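Local coordinates for protein tumor necrosis factor receptor superfamily member 16 (Rattus norvegicus, PDB 1SG1) that serves as a low-affinity receptor for nerve growth factor and probably other neurotrophins, through an elongated extracellular array of disulfide-rich repeats, at residues C97-C110 / C118-H132. Numbering follows the deposited sequence.
Sequences CSVCEVGSGLVFSC and CEECPEGTYSDEANH
The backbone carbonyl O of Glu119 takes a hydrogen bond from the hydroxyl of Ser104, whose OG lies 2.9 Å away; the backbone N of Gly105 also points at this oxygen, though so closely that the length is doubtful. With OG anti to the backbone N (chi1 -179°), the hydroxyl of Ser104 comes in well above the carbonyl plane. The second serine, Ser127, reaches the other way, its OG giving a hydrogen bond to Ser104 O at 2.9 Å. Ser104 therefore donates from its side chain and accepts at its backbone, linking 104-106 both to 118-120 and to the loop beyond. Replacing Ser104 by alanine would remove the hydroxyl, and Glu119 O would probably lose that side-chain link between the strands, while Ser104 O could still accept from Ser127.

Cysteine-rich repeats of the tumour necrosis factor receptor family illustrate how disulfides can stand in for a hydrophobic core. Cys100 SG is joined to Cys118 SG with chi3 near -90°, the relaxed value, while Cys100 N donates to Asn131 O at 2.8 Å. At the Glu101 to Ser104 type II turn, Gly103, whose positive phi suits glycine, donates from its N to Ser127 O at 3.2 Å. Farther along, Cys97 CB makes a CH-pi contact over one face of the His132 ring, 4.0 Å from its centroid, and Cys97 SG, bonded to Cys110, adds a sulfur-aromatic contact over the same face.

Glu119 OE1 shares a water with Leu106 O and, outside this contact, meets a basic side chain of a partner protein's chain in a salt bridge; Leu106 packs on an aromatic side chain of a partner chain. The contact spans two consecutive cysteine-rich regions: hairpin 104-108/117-120 runs on into strand 125-126, which pairs antiparallel with 137-138, and the Cys121-Cys136 disulfide ties the start of that next unit together.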
loop_
_atom_site.group_PDB
_atom_site.type_symbol
_atom_site.label_atom_id
_atom_site.label_comp_id
_atom_site.label_asym_id
_atom_site.label_seq_id
_atom_site.Cartn_x
_atom_site.Cartn_y
_atom_site.Cartn_z
ATOM N N CYS C 97 6.532 -18.513 4.438
ATOM C CA CYS C 97 7.362 -18.428 3.248
ATOM C C CYS C 97 8.595 -19.328 3.372
ATOM O O CYS C 97 9.098 -19.557 4.468
ATOM C CB CYS C 97 7.845 -16.991 3.053
ATOM S SG CYS C 97 6.591 -15.745 2.626
ATOM N N SER C 98 9.084 -19.843 2.256
ATOM C CA SER C 98 10.286 -20.652 2.322
ATOM C C SER C 98 11.439 -19.666 2.423
ATOM O O SER C 98 11.292 -18.493 2.079
ATOM C CB SER C 98 10.440 -21.516 1.067
ATOM O OG SER C 98 9.606 -22.661 1.129
ATOM N N VAL C 99 12.578 -20.128 2.924
ATOM C CA VAL C 99 13.742 -19.253 3.056
ATOM C C VAL C 99 14.865 -19.734 2.169
ATOM O O VAL C 99 15.047 -20.929 1.989
ATOM C CB VAL C 99 14.279 -19.181 4.525
ATOM C CG1 VAL C 99 13.200 -19.628 5.510
ATOM C CG2 VAL C 99 15.530 -20.030 4.678
ATOM N N CYS C 100 15.596 -18.794 1.584
ATOM C CA CYS C 100 16.725 -19.152 0.758
ATOM C C CYS C 100 17.860 -19.261 1.765
ATOM O O CYS C 100 18.361 -18.252 2.280
ATOM C CB CYS C 100 16.997 -18.066 -0.270
ATOM S SG CYS C 100 15.566 -17.686 -1.331
ATOM N N GLU C 101 18.224 -20.503 2.076
ATOM C CA GLU C 101 19.273 -20.787 3.043
ATOM C C GLU C 101 20.602 -20.149 2.643
ATOM O O GLU C 101 20.737 -19.583 1.553
ATOM C CB GLU C 101 19.458 -22.302 3.168
ATOM C CG GLU C 101 18.182 -23.087 3.440
ATOM C CD GLU C 101 17.647 -22.863 4.832
ATOM O OE1 GLU C 101 18.389 -22.286 5.649
ATOM O OE2 GLU C 101 16.498 -23.274 5.119
ATOM N N VAL C 102 21.584 -20.224 3.530
ATOM C CA VAL C 102 22.893 -19.670 3.204
ATOM C C VAL C 102 23.407 -20.407 1.962
ATOM O O VAL C 102 23.236 -21.618 1.835
ATOM C CB VAL C 102 23.894 -19.860 4.352
ATOM C CG1 VAL C 102 25.240 -19.316 3.948
ATOM C CG2 VAL C 102 23.397 -19.151 5.602
ATOM N N GLY C 103 24.007 -19.668 1.038
ATOM C CA GLY C 103 24.506 -20.286 -0.167
ATOM C C GLY C 103 23.421 -20.374 -1.198
ATOM O O GLY C 103 23.588 -20.972 -2.251
ATOM N N SER C 104 22.296 -19.758 -0.876
ATOM C CA SER C 104 21.113 -19.733 -1.738
ATOM C C SER C 104 20.472 -18.334 -1.692
ATOM O O SER C 104 20.439 -17.706 -0.630
ATOM C CB SER C 104 20.122 -20.783 -1.239
ATOM O OG SER C 104 18.957 -20.819 -2.041
ATOM N N GLY C 105 19.952 -17.858 -2.822
ATOM C CA GLY C 105 19.362 -16.524 -2.861
ATOM C C GLY C 105 18.017 -16.239 -3.531
ATOM O O GLY C 105 17.552 -16.947 -4.436
ATOM N N LEU C 106 17.400 -15.150 -3.090
ATOM C CA LEU C 106 16.108 -14.733 -3.619
ATOM C C LEU C 106 16.026 -14.577 -5.148
ATOM O O LEU C 106 16.925 -14.026 -5.769
ATOM C CB LEU C 106 15.685 -13.412 -2.972
ATOM C CG LEU C 106 14.413 -12.802 -3.559
ATOM C CD1 LEU C 106 13.333 -13.849 -3.617
ATOM C CD2 LEU C 106 13.965 -11.653 -2.728
ATOM N N VAL C 107 14.944 -15.076 -5.743
ATOM C CA VAL C 107 14.741 -14.952 -7.183
ATOM C C VAL C 107 13.412 -14.256 -7.352
ATOM O O VAL C 107 13.292 -13.262 -8.059
ATOM C CB VAL C 107 14.602 -16.291 -7.899
ATOM C CG1 VAL C 107 14.537 -16.046 -9.354
ATOM C CG2 VAL C 107 15.748 -17.189 -7.601
ATOM N N PHE C 108 12.412 -14.808 -6.685
ATOM C CA PHE C 108 11.070 -14.283 -6.733
ATOM C C PHE C 108 10.539 -14.117 -5.319
ATOM O O PHE C 108 10.544 -15.059 -4.515
ATOM C CB PHE C 108 10.188 -15.215 -7.563
ATOM C CG PHE C 108 10.486 -15.171 -9.043
ATOM C CD1 PHE C 108 10.723 -16.345 -9.763
ATOM C CD2 PHE C 108 10.501 -13.954 -9.730
ATOM C CE1 PHE C 108 10.968 -16.308 -11.145
ATOM C CE2 PHE C 108 10.747 -13.910 -11.116
ATOM C CZ PHE C 108 10.978 -15.092 -11.817
ATOM N N SER C 109 10.105 -12.902 -5.017
ATOM C CA SER C 109 9.570 -12.589 -3.706
ATOM C C SER C 109 8.341 -13.401 -3.295
ATOM O O SER C 109 7.516 -13.795 -4.121
ATOM C CB SER C 109 9.240 -11.102 -3.625
ATOM O OG SER C 109 10.250 -10.412 -2.915
ATOM N N CYS C 110 8.240 -13.640 -1.993
ATOM C CA CYS C 110 7.134 -14.381 -1.403
ATOM C C CYS C 110 5.999 -13.432 -1.048
ATOM O O CYS C 110 6.050 -12.753 -0.030
ATOM C CB CYS C 110 7.588 -15.096 -0.138
ATOM S SG CYS C 110 6.282 -16.075 0.657
ATOM N N CYS C 118 13.566 -19.602 -4.584
ATOM C CA CYS C 118 15.003 -19.445 -4.325
ATOM C C CYS C 118 15.950 -19.873 -5.437
ATOM O O CYS C 118 15.552 -20.436 -6.441
ATOM C CB CYS C 118 15.398 -20.176 -3.054
ATOM S SG CYS C 118 14.619 -19.473 -1.580
ATOM N N GLU C 119 17.229 -19.624 -5.211
ATOM C CA GLU C 119 18.271 -19.923 -6.183
ATOM C C GLU C 119 19.588 -20.276 -5.499
ATOM O O GLU C 119 19.983 -19.646 -4.523
ATOM C CB GLU C 119 18.454 -18.691 -7.052
ATOM C CG GLU C 119 19.575 -18.697 -8.038
ATOM C CD GLU C 119 19.634 -17.379 -8.784
ATOM O OE1 GLU C 119 19.883 -16.328 -8.146
ATOM O OE2 GLU C 119 19.410 -17.387 -10.008
ATOM N N GLU C 120 20.249 -21.307 -6.010
ATOM C CA GLU C 120 21.540 -21.723 -5.498
ATOM C C GLU C 120 22.385 -20.641 -6.160
ATOM O O GLU C 120 22.266 -20.427 -7.372
ATOM C CB GLU C 120 21.893 -23.096 -6.061
ATOM C CG GLU C 120 22.766 -23.962 -5.180
ATOM C CD GLU C 120 22.074 -24.381 -3.892
ATOM O OE1 GLU C 120 20.842 -24.602 -3.922
ATOM O OE2 GLU C 120 22.768 -24.502 -2.856
ATOM N N CYS C 121 23.193 -19.939 -5.361
ATOM C CA CYS C 121 24.028 -18.849 -5.850
ATOM C C CYS C 121 24.939 -19.261 -6.996
ATOM O O CYS C 121 25.672 -20.251 -6.922
ATOM C CB CYS C 121 24.841 -18.248 -4.697
ATOM S SG CYS C 121 23.837 -17.345 -3.466
ATOM N N PRO C 122 24.892 -18.505 -8.095
ATOM C CA PRO C 122 25.737 -18.842 -9.236
ATOM C C PRO C 122 27.207 -18.504 -9.023
ATOM O O PRO C 122 27.599 -17.940 -7.994
ATOM C CB PRO C 122 25.109 -18.044 -10.375
ATOM C CG PRO C 122 24.632 -16.829 -9.689
ATOM C CD PRO C 122 24.016 -17.364 -8.407
ATOM N N GLU C 123 28.014 -18.872 -10.010
ATOM C CA GLU C 123 29.442 -18.630 -9.985
ATOM C C GLU C 123 29.658 -17.148 -9.772
ATOM O O GLU C 123 29.085 -16.345 -10.474
ATOM C CB GLU C 123 30.065 -19.044 -11.323
ATOM C CG GLU C 123 31.230 -20.029 -11.213
ATOM C CD GLU C 123 30.874 -21.429 -11.723
ATOM O OE1 GLU C 123 30.608 -21.574 -12.945
ATOM O OE2 GLU C 123 30.864 -22.378 -10.900
ATOM N N GLY C 124 30.471 -16.796 -8.787
ATOM C CA GLY C 124 30.756 -15.400 -8.537
ATOM C C GLY C 124 29.909 -14.661 -7.523
ATOM O O GLY C 124 30.121 -13.467 -7.322
ATOM N N THR C 125 28.954 -15.342 -6.898
ATOM C CA THR C 125 28.091 -14.696 -5.905
ATOM C C THR C 125 27.921 -15.540 -4.658
ATOM O O THR C 125 28.263 -16.719 -4.635
ATOM C CB THR C 125 26.672 -14.363 -6.463
ATOM O OG1 THR C 125 25.910 -15.569 -6.632
ATOM C CG2 THR C 125 26.785 -13.623 -7.792
ATOM N N TYR C 126 27.377 -14.930 -3.618
ATOM C CA TYR C 126 27.196 -15.635 -2.371
ATOM C C TYR C 126 25.962 -15.125 -1.671
ATOM O O TYR C 126 25.349 -14.140 -2.089
ATOM C CB TYR C 126 28.389 -15.388 -1.452
ATOM C CG TYR C 126 28.403 -13.981 -0.891
ATOM C CD1 TYR C 126 28.649 -12.881 -1.719
ATOM C CD2 TYR C 126 28.106 -13.742 0.452
ATOM C CE1 TYR C 126 28.598 -11.581 -1.226
ATOM C CE2 TYR C 126 28.052 -12.447 0.957
ATOM C CZ TYR C 126 28.300 -11.372 0.114
ATOM O OH TYR C 126 28.269 -10.086 0.614
ATOM N N SER C 127 25.610 -15.810 -0.594
ATOM C CA SER C 127 24.488 -15.432 0.230
ATOM C C SER C 127 24.946 -15.742 1.621
ATOM O O SER C 127 25.206 -16.880 1.962
ATOM C CB SER C 127 23.222 -16.231 -0.093
ATOM O OG SER C 127 22.153 -15.817 0.750
ATOM N N ASP C 128 25.049 -14.684 2.400
ATOM C CA ASP C 128 25.489 -14.710 3.783
ATOM C C ASP C 128 24.435 -15.205 4.760
ATOM O O ASP C 128 24.766 -15.778 5.786
ATOM C CB ASP C 128 25.875 -13.288 4.186
ATOM C CG ASP C 128 27.299 -13.178 4.620
ATOM O OD1 ASP C 128 27.629 -13.749 5.675
ATOM O OD2 ASP C 128 28.086 -12.523 3.907
ATOM N N GLU C 129 23.167 -14.981 4.443
ATOM C CA GLU C 129 22.119 -15.352 5.377
ATOM C C GLU C 129 20.957 -16.170 4.877
ATOM O O GLU C 129 20.793 -16.422 3.677
ATOM C CB GLU C 129 21.568 -14.089 6.030
ATOM C CG GLU C 129 22.631 -13.239 6.662
ATOM C CD GLU C 129 22.164 -11.832 6.878
ATOM O OE1 GLU C 129 21.193 -11.650 7.647
ATOM O OE2 GLU C 129 22.763 -10.908 6.274
ATOM N N ALA C 130 20.147 -16.576 5.846
ATOM C CA ALA C 130 18.961 -17.373 5.576
ATOM C C ALA C 130 17.694 -16.508 5.741
ATOM O O ALA C 130 17.314 -16.116 6.847
ATOM C CB ALA C 130 18.923 -18.596 6.512
ATOM N N ASN C 131 17.065 -16.191 4.622
ATOM C CA ASN C 131 15.857 -15.408 4.654
ATOM C C ASN C 131 15.179 -15.419 3.306
ATOM O O ASN C 131 15.582 -16.137 2.407
ATOM C CB ASN C 131 16.151 -13.973 5.117
ATOM C CG ASN C 131 17.269 -13.314 4.342
ATOM O OD1 ASN C 131 17.187 -13.130 3.132
ATOM N ND2 ASN C 131 18.322 -12.939 5.048
ATOM N N HIS C 132 14.137 -14.631 3.150
ATOM C CA HIS C 132 13.466 -14.620 1.868
ATOM C C HIS C 132 13.379 -13.233 1.259
ATOM O O HIS C 132 12.394 -12.885 0.649
ATOM C CB HIS C 132 12.080 -15.270 1.987
ATOM C CG HIS C 132 11.185 -14.618 2.992
ATOM N ND1 HIS C 132 10.402 -13.524 2.693
ATOM C CD2 HIS C 132 10.975 -14.887 4.300
ATOM C CE1 HIS C 132 9.748 -13.144 3.776
ATOM N NE2 HIS C 132 10.078 -13.953 4.764
HETATM O O HOH W 1 19.613 -14.318 -5.925
HETATM O O HOH W 2 10.065 -12.391 -0.053
#